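Long-range contact in erythrocyte binding antigen 140 (Plasmodium falciparum, PDB 4GF2), which probably binds a sialic acid-bearing host receptor, glycophorin C, on the erythrocyte surface through its paired Duffy binding-like domains during parasite invasion: residues A[10-24]-A[36-50]. The protein carries 3 engineered substitutions. Residues are numbered along the deposited sequence; the frame is centred on the assembly and turned at random.
Sequences HLFACGIKRKSIKWI and VPDRKIQLCIANFLN
R18 reaches over to D38 and grips its carboxylate side-on: NE lies 2.8 Å from OD2 and NH2 2.9 Å from OD1, each on a syn lone pair, with the two planes nearly coplanar. The bend at chi3 (-80°) turns the guanidinium back toward the helix 38-41. Q42 lays its amide over one face of the same group, planes 16° apart and NE2 offset toward the rim, while its OE1 takes the backbone N-H of R18 at 2.8 Å in the carbonyl plane. Q42 thus bonds the main chain of R18 and stacks on its side chain. OE1 also accepts a hydrogen bond from a water that donates to R18 O; another water joins D38 OD2 to S20 O on this more open flank, where R18, S20 and K22 are exposed.

The inner end is tighter. I24 and V36 exchange both backbone hydrogen bonds as an antiparallel pair, beside the non-hydrogen-bonded pair W23 and P37, in the two-stranded hairpin 23-27/33-37 of the N-terminal Duffy binding-like domain. P37 CB sits 3.6 Å from the centroid of the W23 six-membered ring, a CH-pi contact over the face, and W179 of helix 175-202 touches the proline. NE1 of W23 bonds N186 of that helix. Further along, K17 runs past Q42 in the opposite direction; the ammonium of buried K17, turned by the bend at chi4, makes a salt bridge with E70 and donates a hydrogen bond to a water that in turn donates to R39 O. The disulfide C14-C44 ties the end of helix 4-14 to the chain after helix 38-41, and A46 CB packs on A13 CB at 4.1 Å. Looser again, H10 ND1 makes only a weak 3.3 Å bond to N47 OD1, ring and amide nearly perpendicular.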
ATOM      1  N   HIS A  10      16.501  15.398  44.278  1.00 61.98           N
ATOM      2  CA  HIS A  10      15.099  15.481  43.878  1.00 58.59           C
ATOM      3  C   HIS A  10      14.962  15.371  42.360  1.00 56.58           C
ATOM      4  O   HIS A  10      14.124  14.626  41.851  1.00 54.09           O
ATOM      5  CB  HIS A  10      14.484  16.800  44.350  1.00 58.77           C
ATOM      6  CG  HIS A  10      14.500  16.978  45.835  1.00 62.26           C
ATOM      7  ND1 HIS A  10      14.486  15.914  46.713  1.00 64.56           N
ATOM      8  CD2 HIS A  10      14.531  18.094  46.599  1.00 63.78           C
ATOM      9  CE1 HIS A  10      14.505  16.368  47.953  1.00 67.46           C
ATOM     10  NE2 HIS A  10      14.533  17.689  47.913  1.00 66.95           N
ATOM     11  N   LEU A  11      15.792  16.121  41.644  1.00 58.88           N
ATOM     12  CA  LEU A  11      15.764  16.117  40.189  1.00 58.44           C
ATOM     13  C   LEU A  11      15.984  14.720  39.624  1.00 58.71           C
ATOM     14  O   LEU A  11      15.212  14.254  38.788  1.00 54.42           O
ATOM     15  CB  LEU A  11      16.822  17.073  39.633  1.00 62.72           C
ATOM     16  CG  LEU A  11      16.405  18.542  39.556  1.00 63.99           C
ATOM     17  CD1 LEU A  11      17.620  19.448  39.412  1.00 68.63           C
ATOM     18  CD2 LEU A  11      15.447  18.751  38.395  1.00 60.26           C
ATOM     19  N   PHE A  12      17.036  14.052  40.081  1.00 64.82           N
ATOM     20  CA  PHE A  12      17.391  12.745  39.538  1.00 69.95           C
ATOM     21  C   PHE A  12      16.477  11.635  40.042  1.00 66.50           C
ATOM     22  O   PHE A  12      16.354  10.594  39.403  1.00 65.48           O
ATOM     23  CB  PHE A  12      18.855  12.414  39.837  1.00 82.05           C
ATOM     24  CG  PHE A  12      19.826  13.189  38.997  1.00 90.44           C
ATOM     25  CD1 PHE A  12      19.953  12.922  37.645  1.00 92.03           C
ATOM     26  CD2 PHE A  12      20.605  14.189  39.554  1.00 96.41           C
ATOM     27  CE1 PHE A  12      20.839  13.635  36.863  1.00 95.56           C
ATOM     28  CE2 PHE A  12      21.497  14.904  38.777  1.00 99.94           C
ATOM     29  CZ  PHE A  12      21.613  14.627  37.429  1.00 99.23           C
ATOM     30  N   ALA A  13      15.833  11.855  41.183  1.00 65.25           N
ATOM     31  CA  ALA A  13      14.883  10.881  41.702  1.00 65.65           C
ATOM     32  C   ALA A  13      13.798  10.616  40.658  1.00 63.25           C
ATOM     33  O   ALA A  13      13.382   9.477  40.453  1.00 64.53           O
ATOM     34  CB  ALA A  13      14.268  11.376  43.001  1.00 66.03           C
ATOM     35  N   CYS A  14      13.351  11.675  39.991  1.00 59.83           N
ATOM     36  CA  CYS A  14      12.352  11.545  38.937  1.00 56.01           C
ATOM     37  C   CYS A  14      13.027  11.306  37.592  1.00 52.29           C
ATOM     38  O   CYS A  14      12.525  10.553  36.760  1.00 49.81           O
ATOM     39  CB  CYS A  14      11.475  12.795  38.872  1.00 54.92           C
ATOM     40  SG  CYS A  14      10.446  13.052  40.337  1.00 48.31           S
ATOM     41  N   GLY A  15      14.168  11.954  37.384  1.00 51.20           N
ATOM     42  CA  GLY A  15      14.958  11.735  36.188  1.00 50.76           C
ATOM     43  C   GLY A  15      14.571  12.617  35.019  1.00 49.18           C
ATOM     44  O   GLY A  15      13.485  13.192  34.986  1.00 46.44           O
ATOM     45  N   ILE A  16      15.478  12.723  34.053  1.00 52.58           N
ATOM     46  CA  ILE A  16      15.233  13.486  32.836  1.00 53.95           C
ATOM     47  C   ILE A  16      13.999  12.947  32.122  1.00 50.09           C
ATOM     48  O   ILE A  16      13.731  11.749  32.149  1.00 49.79           O
ATOM     49  CB  ILE A  16      16.433  13.414  31.872  1.00 61.48           C
ATOM     50  CG1 ILE A  16      17.727  13.793  32.594  1.00 71.87           C
ATOM     51  CG2 ILE A  16      16.210  14.326  30.672  1.00 57.74           C
ATOM     52  CD1 ILE A  16      18.701  12.637  32.749  1.00 80.39           C
ATOM     53  N   LYS A  17      13.254  13.839  31.479  1.00 46.73           N
ATOM     54  CA  LYS A  17      12.043  13.450  30.769  1.00 44.50           C
ATOM     55  C   LYS A  17      12.310  13.246  29.285  1.00 44.48           C
ATOM     56  O   LYS A  17      13.197  13.876  28.707  1.00 43.78           O
ATOM     57  CB  LYS A  17      10.959  14.510  30.959  1.00 43.09           C
ATOM     58  CG  LYS A  17      10.501  14.656  32.401  1.00 43.85           C
ATOM     59  CD  LYS A  17       9.461  15.749  32.559  1.00 44.37           C
ATOM     60  CE  LYS A  17       8.975  15.850  33.996  1.00 45.73           C
ATOM     61  NZ  LYS A  17       8.280  14.618  34.465  1.00 47.09           N
ATOM     62  N   ARG A  18      11.549  12.348  28.672  1.00 45.19           N
ATOM     63  CA  ARG A  18      11.601  12.174  27.229  1.00 47.18           C
ATOM     64  C   ARG A  18      10.967  13.400  26.590  1.00 45.55           C
ATOM     65  O   ARG A  18       9.966  13.924  27.093  1.00 43.42           O
ATOM     66  CB  ARG A  18      10.860  10.901  26.814  1.00 48.17           C
ATOM     67  CG  ARG A  18      11.493   9.623  27.348  1.00 50.85           C
ATOM     68  CD  ARG A  18      10.722   8.377  26.921  1.00 52.77           C
ATOM     69  NE  ARG A  18       9.534   8.151  27.743  1.00 51.75           N
ATOM     70  CZ  ARG A  18       9.530   7.499  28.903  1.00 54.14           C
ATOM     71  NH1 ARG A  18      10.651   6.995  29.402  1.00 56.01           N
ATOM     72  NH2 ARG A  18       8.399   7.348  29.572  1.00 54.83           N
ATOM     73  N   LYS A  19      11.558  13.865  25.495  1.00 47.02           N
ATOM     74  CA  LYS A  19      11.118  15.097  24.844  1.00 46.31           C
ATOM     75  C   LYS A  19       9.956  14.881  23.874  1.00 47.42           C
ATOM     76  O   LYS A  19       9.123  15.769  23.689  1.00 47.86           O
ATOM     77  CB  LYS A  19      12.285  15.740  24.102  1.00 47.97           C
ATOM     78  CG  LYS A  19      13.227  16.530  24.992  1.00 49.86           C
ATOM     79  CD  LYS A  19      14.446  17.003  24.209  1.00 59.60           C
ATOM     80  CE  LYS A  19      14.959  18.343  24.706  1.00 67.81           C
ATOM     81  NZ  LYS A  19      14.063  19.466  24.297  1.00 73.18           N
ATOM     82  N   SER A  20       9.906  13.711  23.245  1.00 48.56           N
ATOM     83  CA  SER A  20       8.840  13.406  22.301  1.00 49.77           C
ATOM     84  C   SER A  20       7.491  13.375  23.007  1.00 46.63           C
ATOM     85  O   SER A  20       7.398  12.964  24.162  1.00 44.25           O
ATOM     86  CB  SER A  20       9.097  12.065  21.620  1.00 55.43           C
ATOM     87  OG  SER A  20      10.298  12.103  20.872  1.00 60.80           O
ATOM     88  N   ILE A  21       6.453  13.825  22.310  1.00 48.23           N
ATOM     89  CA  ILE A  21       5.095  13.797  22.836  1.00 48.03           C
ATOM     90  C   ILE A  21       4.355  12.590  22.263  1.00 50.10           C
ATOM     91  O   ILE A  21       4.111  12.519  21.060  1.00 53.32           O
ATOM     92  CB  ILE A  21       4.332  15.085  22.474  1.00 48.02           C
ATOM     93  CG1 ILE A  21       5.061  16.312  23.030  1.00 43.65           C
ATOM     94  CG2 ILE A  21       2.918  15.035  23.021  1.00 49.20           C
ATOM     95  CD1 ILE A  21       4.468  17.644  22.584  1.00 41.65           C
ATOM     96  N   LYS A  22       4.003  11.639  23.123  1.00 49.11           N
ATOM     97  CA  LYS A  22       3.340  10.418  22.667  1.00 51.15           C
ATOM     98  C   LYS A  22       2.226   9.995  23.622  1.00 47.53           C
ATOM     99  O   LYS A  22       2.193  10.407  24.783  1.00 43.65           O
ATOM    100  CB  LYS A  22       4.358   9.285  22.519  1.00 56.08           C
ATOM    101  CG  LYS A  22       5.077   8.937  23.810  1.00 57.01           C
ATOM    102  CD  LYS A  22       6.283   8.040  23.575  1.00 62.92           C
ATOM    103  CE  LYS A  22       5.882   6.600  23.346  1.00 69.24           C
ATOM    104  NZ  LYS A  22       7.076   5.714  23.235  1.00 74.46           N
ATOM    105  N   TRP A  23       1.311   9.172  23.117  1.00 49.39           N
ATOM    106  CA  TRP A  23       0.223   8.644  23.926  1.00 48.03           C
ATOM    107  C   TRP A  23       0.224   7.126  23.865  1.00 48.32           C
ATOM    108  O   TRP A  23       0.202   6.535  22.784  1.00 50.12           O
ATOM    109  CB  TRP A  23      -1.117   9.203  23.446  1.00 47.96           C
ATOM    110  CG  TRP A  23      -1.322  10.641  23.816  1.00 44.78           C
ATOM    111  CD1 TRP A  23      -0.709  11.725  23.258  1.00 43.58           C
ATOM    112  CD2 TRP A  23      -2.198  11.152  24.827  1.00 42.46           C
ATOM    113  NE1 TRP A  23      -1.149  12.882  23.859  1.00 41.33           N
ATOM    114  CE2 TRP A  23      -2.065  12.558  24.826  1.00 40.72           C
ATOM    115  CE3 TRP A  23      -3.083  10.562  25.732  1.00 41.42           C
ATOM    116  CZ2 TRP A  23      -2.784  13.382  25.695  1.00 38.81           C
ATOM    117  CZ3 TRP A  23      -3.800  11.380  26.593  1.00 40.25           C
ATOM    118  CH2 TRP A  23      -3.643  12.775  26.569  1.00 38.74           C
ATOM    119  N   ILE A  24       0.255   6.495  25.033  1.00 47.46           N
ATOM    120  CA  ILE A  24       0.374   5.049  25.104  1.00 53.40           C
ATOM    121  C   ILE A  24      -0.936   4.427  25.560  1.00 54.91           C
ATOM    122  O   ILE A  24      -1.453   4.743  26.633  1.00 53.11           O
ATOM    123  CB  ILE A  24       1.512   4.634  26.051  1.00 57.10           C
ATOM    124  CG1 ILE A  24       2.833   5.239  25.573  1.00 64.48           C
ATOM    125  CG2 ILE A  24       1.635   3.122  26.106  1.00 57.46           C
ATOM    126  CD1 ILE A  24       3.612   5.937  26.665  1.00 67.27           C
ATOM    127  N   VAL A  36      -2.867   7.027  27.894  1.00 47.91           N
ATOM    128  CA  VAL A  36      -2.213   7.924  28.831  1.00 46.72           C
ATOM    129  C   VAL A  36      -1.089   8.698  28.146  1.00 46.87           C
ATOM    130  O   VAL A  36      -0.339   8.138  27.350  1.00 49.19           O
ATOM    131  CB  VAL A  36      -1.626   7.134  30.009  1.00 46.70           C
ATOM    132  CG1 VAL A  36      -1.010   8.074  31.029  1.00 46.30           C
ATOM    133  CG2 VAL A  36      -2.704   6.279  30.655  1.00 46.34           C
ATOM    134  N   PRO A  37      -0.970   9.997  28.450  1.00 44.48           N
ATOM    135  CA  PRO A  37       0.131  10.775  27.876  1.00 42.85           C
ATOM    136  C   PRO A  37       1.448  10.475  28.583  1.00 41.43           C
ATOM    137  O   PRO A  37       1.467  10.263  29.796  1.00 39.99           O
ATOM    138  CB  PRO A  37      -0.300  12.222  28.125  1.00 40.89           C
ATOM    139  CG  PRO A  37      -1.154  12.154  29.340  1.00 39.91           C
ATOM    140  CD  PRO A  37      -1.849  10.820  29.300  1.00 42.59           C
ATOM    141  N   ASP A  38       2.540  10.451  27.832  1.00 42.60           N
ATOM    142  CA  ASP A  38       3.842  10.167  28.415  1.00 44.73           C
ATOM    143  C   ASP A  38       4.160  11.194  29.505  1.00 40.25           C
ATOM    144  O   ASP A  38       4.866  10.897  30.471  1.00 38.62           O
ATOM    145  CB  ASP A  38       4.920  10.177  27.332  1.00 51.02           C
ATOM    146  CG  ASP A  38       6.125   9.339  27.703  1.00 56.23           C
ATOM    147  OD1 ASP A  38       5.964   8.394  28.500  1.00 57.34           O
ATOM    148  OD2 ASP A  38       7.231   9.619  27.193  1.00 59.02           O
ATOM    149  N   ARG A  39       3.623  12.400  29.355  1.00 38.79           N
ATOM    150  CA  ARG A  39       3.829  13.434  30.358  1.00 37.12           C
ATOM    151  C   ARG A  39       3.333  12.951  31.717  1.00 37.88           C
ATOM    152  O   ARG A  39       3.966  13.200  32.741  1.00 39.32           O
ATOM    153  CB  ARG A  39       3.116  14.729  29.968  1.00 35.45           C
ATOM    154  CG  ARG A  39       3.284  15.848  31.001  1.00 34.91           C
ATOM    155  CD  ARG A  39       2.261  16.956  30.817  1.00 36.32           C
ATOM    156  NE  ARG A  39       0.919  16.419  30.624  1.00 36.79           N
ATOM    157  CZ  ARG A  39       0.163  15.901  31.586  1.00 35.61           C
ATOM    158  NH1 ARG A  39       0.602  15.841  32.836  1.00 36.11           N
ATOM    159  NH2 ARG A  39      -1.042  15.438  31.292  1.00 34.75           N
ATOM    160  N   LYS A  40       2.197  12.257  31.720  1.00 37.63           N
ATOM    161  CA  LYS A  40       1.630  11.713  32.949  1.00 38.61           C
ATOM    162  C   LYS A  40       2.450  10.525  33.451  1.00 42.80           C
ATOM    163  O   LYS A  40       2.674  10.376  34.649  1.00 45.63           O
ATOM    164  CB  LYS A  40       0.178  11.287  32.726  1.00 39.10           C
ATOM    165  CG  LYS A  40      -0.453  10.574  33.917  1.00 42.15           C
ATOM    166  CD  LYS A  40      -0.470  11.472  35.148  1.00 43.70           C
ATOM    167  CE  LYS A  40      -1.314  10.883  36.274  1.00 48.06           C
ATOM    168  NZ  LYS A  40      -0.732   9.633  36.834  1.00 51.75           N
ATOM    169  N   ILE A  41       2.894   9.681  32.532  1.00 42.91           N
ATOM    170  CA  ILE A  41       3.721   8.534  32.891  1.00 46.00           C
ATOM    171  C   ILE A  41       4.972   8.976  33.648  1.00 46.89           C
ATOM    172  O   ILE A  41       5.410   8.301  34.580  1.00 47.19           O
ATOM    173  CB  ILE A  41       4.115   7.721  31.642  1.00 47.08           C
ATOM    174  CG1 ILE A  41       2.889   6.992  31.092  1.00 50.02           C
ATOM    175  CG2 ILE A  41       5.209   6.706  31.967  1.00 46.69           C
ATOM    176  CD1 ILE A  41       3.103   6.385  29.739  1.00 52.27           C
ATOM    177  N   GLN A  42       5.531  10.120  33.261  1.00 46.12           N
ATOM    178  CA  GLN A  42       6.783  10.592  33.848  1.00 44.80           C
ATOM    179  C   GLN A  42       6.587  11.671  34.907  1.00 42.31           C
ATOM    180  O   GLN A  42       7.556  12.286  35.358  1.00 43.38           O
ATOM    181  CB  GLN A  42       7.713  11.114  32.756  1.00 44.47           C
ATOM    182  CG  GLN A  42       8.193  10.037  31.799  1.00 47.46           C
ATOM    183  CD  GLN A  42       9.464  10.432  31.078  1.00 50.63           C
ATOM    184  OE1 GLN A  42       9.457  11.308  30.212  1.00 48.67           O
ATOM    185  NE2 GLN A  42      10.567   9.793  31.438  1.00 55.22           N
ATOM    186  N   LEU A  43       5.340  11.903  35.302  1.00 40.25           N
ATOM    187  CA  LEU A  43       5.043  12.867  36.352  1.00 41.62           C
ATOM    188  C   LEU A  43       5.972  12.632  37.537  1.00 44.97           C
ATOM    189  O   LEU A  43       6.189  11.494  37.945  1.00 47.41           O
ATOM    190  CB  LEU A  43       3.586  12.738  36.793  1.00 42.84           C
ATOM    191  CG  LEU A  43       3.067  13.856  37.701  1.00 44.93           C
ATOM    192  CD1 LEU A  43       2.909  15.167  36.930  1.00 43.49           C
ATOM    193  CD2 LEU A  43       1.751  13.452  38.361  1.00 48.74           C
ATOM    194  N   CYS A  44       6.525  13.711  38.082  1.00 45.39           N
ATOM    195  CA  CYS A  44       7.528  13.600  39.136  1.00 45.02           C
ATOM    196  C   CYS A  44       6.903  13.212  40.473  1.00 43.69           C
ATOM    197  O   CYS A  44       6.320  14.047  41.156  1.00 41.55           O
ATOM    198  CB  CYS A  44       8.285  14.918  39.283  1.00 44.66           C
ATOM    199  SG  CYS A  44       9.561  14.875  40.550  1.00 56.84           S
ATOM    200  N   ILE A  45       7.040  11.943  40.844  1.00 45.82           N
ATOM    201  CA  ILE A  45       6.437  11.434  42.072  1.00 48.91           C
ATOM    202  C   ILE A  45       7.384  10.571  42.909  1.00 52.39           C
ATOM    203  O   ILE A  45       7.068  10.220  44.044  1.00 54.66           O
ATOM    204  CB  ILE A  45       5.184  10.608  41.746  1.00 49.46           C
ATOM    205  CG1 ILE A  45       5.568   9.377  40.921  1.00 49.49           C
ATOM    206  CG2 ILE A  45       4.183  11.462  40.994  1.00 48.51           C
ATOM    207  CD1 ILE A  45       4.396   8.505  40.543  1.00 48.97           C
ATOM    208  N   ALA A  46       8.543  10.236  42.351  1.00 52.48           N
ATOM    209  CA  ALA A  46       9.497   9.360  43.022  1.00 54.40           C
ATOM    210  C   ALA A  46       9.796   9.817  44.446  1.00 56.80           C
ATOM    211  O   ALA A  46       9.959   8.996  45.347  1.00 61.36           O
ATOM    212  CB  ALA A  46      10.788   9.284  42.221  1.00 53.16           C
ATOM    213  N   ASN A  47       9.870  11.128  44.651  1.00 54.12           N
ATOM    214  CA  ASN A  47      10.262  11.662  45.951  1.00 56.72           C
ATOM    215  C   ASN A  47       9.354  11.202  47.083  1.00 59.72           C
ATOM    216  O   ASN A  47       9.801  11.059  48.220  1.00 64.37           O
ATOM    217  CB  ASN A  47      10.333  13.187  45.908  1.00 55.41           C
ATOM    218  CG  ASN A  47      11.430  13.681  44.994  1.00 55.68           C
ATOM    219  OD1 ASN A  47      12.615  13.568  45.315  1.00 57.95           O
ATOM    220  ND2 ASN A  47      11.047  14.225  43.844  1.00 53.98           N
ATOM    221  N   PHE A  48       8.086  10.962  46.769  1.00 57.67           N
ATOM    222  CA  PHE A  48       7.151  10.433  47.756  1.00 61.04           C
ATOM    223  C   PHE A  48       7.648   9.104  48.329  1.00 67.32           C
ATOM    224  O   PHE A  48       7.431   8.807  49.503  1.00 72.94           O
ATOM    225  CB  PHE A  48       5.768  10.236  47.135  1.00 58.18           C
ATOM    226  CG  PHE A  48       5.005  11.510  46.938  1.00 54.87           C
ATOM    227  CD1 PHE A  48       4.581  12.254  48.029  1.00 56.30           C
ATOM    228  CD2 PHE A  48       4.695  11.960  45.665  1.00 50.85           C
ATOM    229  CE1 PHE A  48       3.872  13.427  47.855  1.00 54.14           C
ATOM    230  CE2 PHE A  48       3.986  13.132  45.485  1.00 48.42           C
ATOM    231  CZ  PHE A  48       3.572  13.866  46.582  1.00 50.10           C
ATOM    232  N   LEU A  49       8.316   8.311  47.497  1.00 66.45           N
ATOM    233  CA  LEU A  49       8.781   6.987  47.905  1.00 69.73           C
ATOM    234  C   LEU A  49      10.088   7.035  48.686  1.00 72.27           C
ATOM    235  O   LEU A  49      10.478   6.051  49.309  1.00 77.01           O
ATOM    236  CB  LEU A  49       8.951   6.090  46.680  1.00 69.45           C
ATOM    237  CG  LEU A  49       7.661   5.777  45.925  1.00 67.68           C
ATOM    238  CD1 LEU A  49       7.970   5.179  44.561  1.00 68.62           C
ATOM    239  CD2 LEU A  49       6.787   4.833  46.737  1.00 69.13           C
ATOM    240  N   ASN A  50      10.769   8.176  48.653  1.00 69.37           N
ATOM    241  CA  ASN A  50      12.031   8.321  49.368  1.00 71.78           C
ATOM    242  C   ASN A  50      11.850   8.923  50.755  1.00 72.12           C
ATOM    243  O   ASN A  50      12.827   9.192  51.454  1.00 75.01           O
ATOM    244  CB  ASN A  50      12.998   9.181  48.558  1.00 71.03           C
ATOM    245  CG  ASN A  50      13.348   8.562  47.223  1.00 69.97           C
ATOM    246  OD1 ASN A  50      13.421   7.341  47.092  1.00 71.48           O
ATOM    247  ND2 ASN A  50      13.561   9.404  46.221  1.00 66.95           N
TER
HETATM  248  O   HOH W   1       9.303  10.774  36.745  1.00 60.15           O
HETATM  249  O   HOH W   2       6.042  15.032  32.939  1.00 39.76           O
HETATM  250  O   HOH W   3       7.821  13.031  28.711  1.00 40.32           O
HETATM  251  O   HOH W   4       7.724  10.446  24.874  1.00 43.23           O
HETATM  252  O   HOH W   5       3.289  13.111  26.587  1.00 37.94           O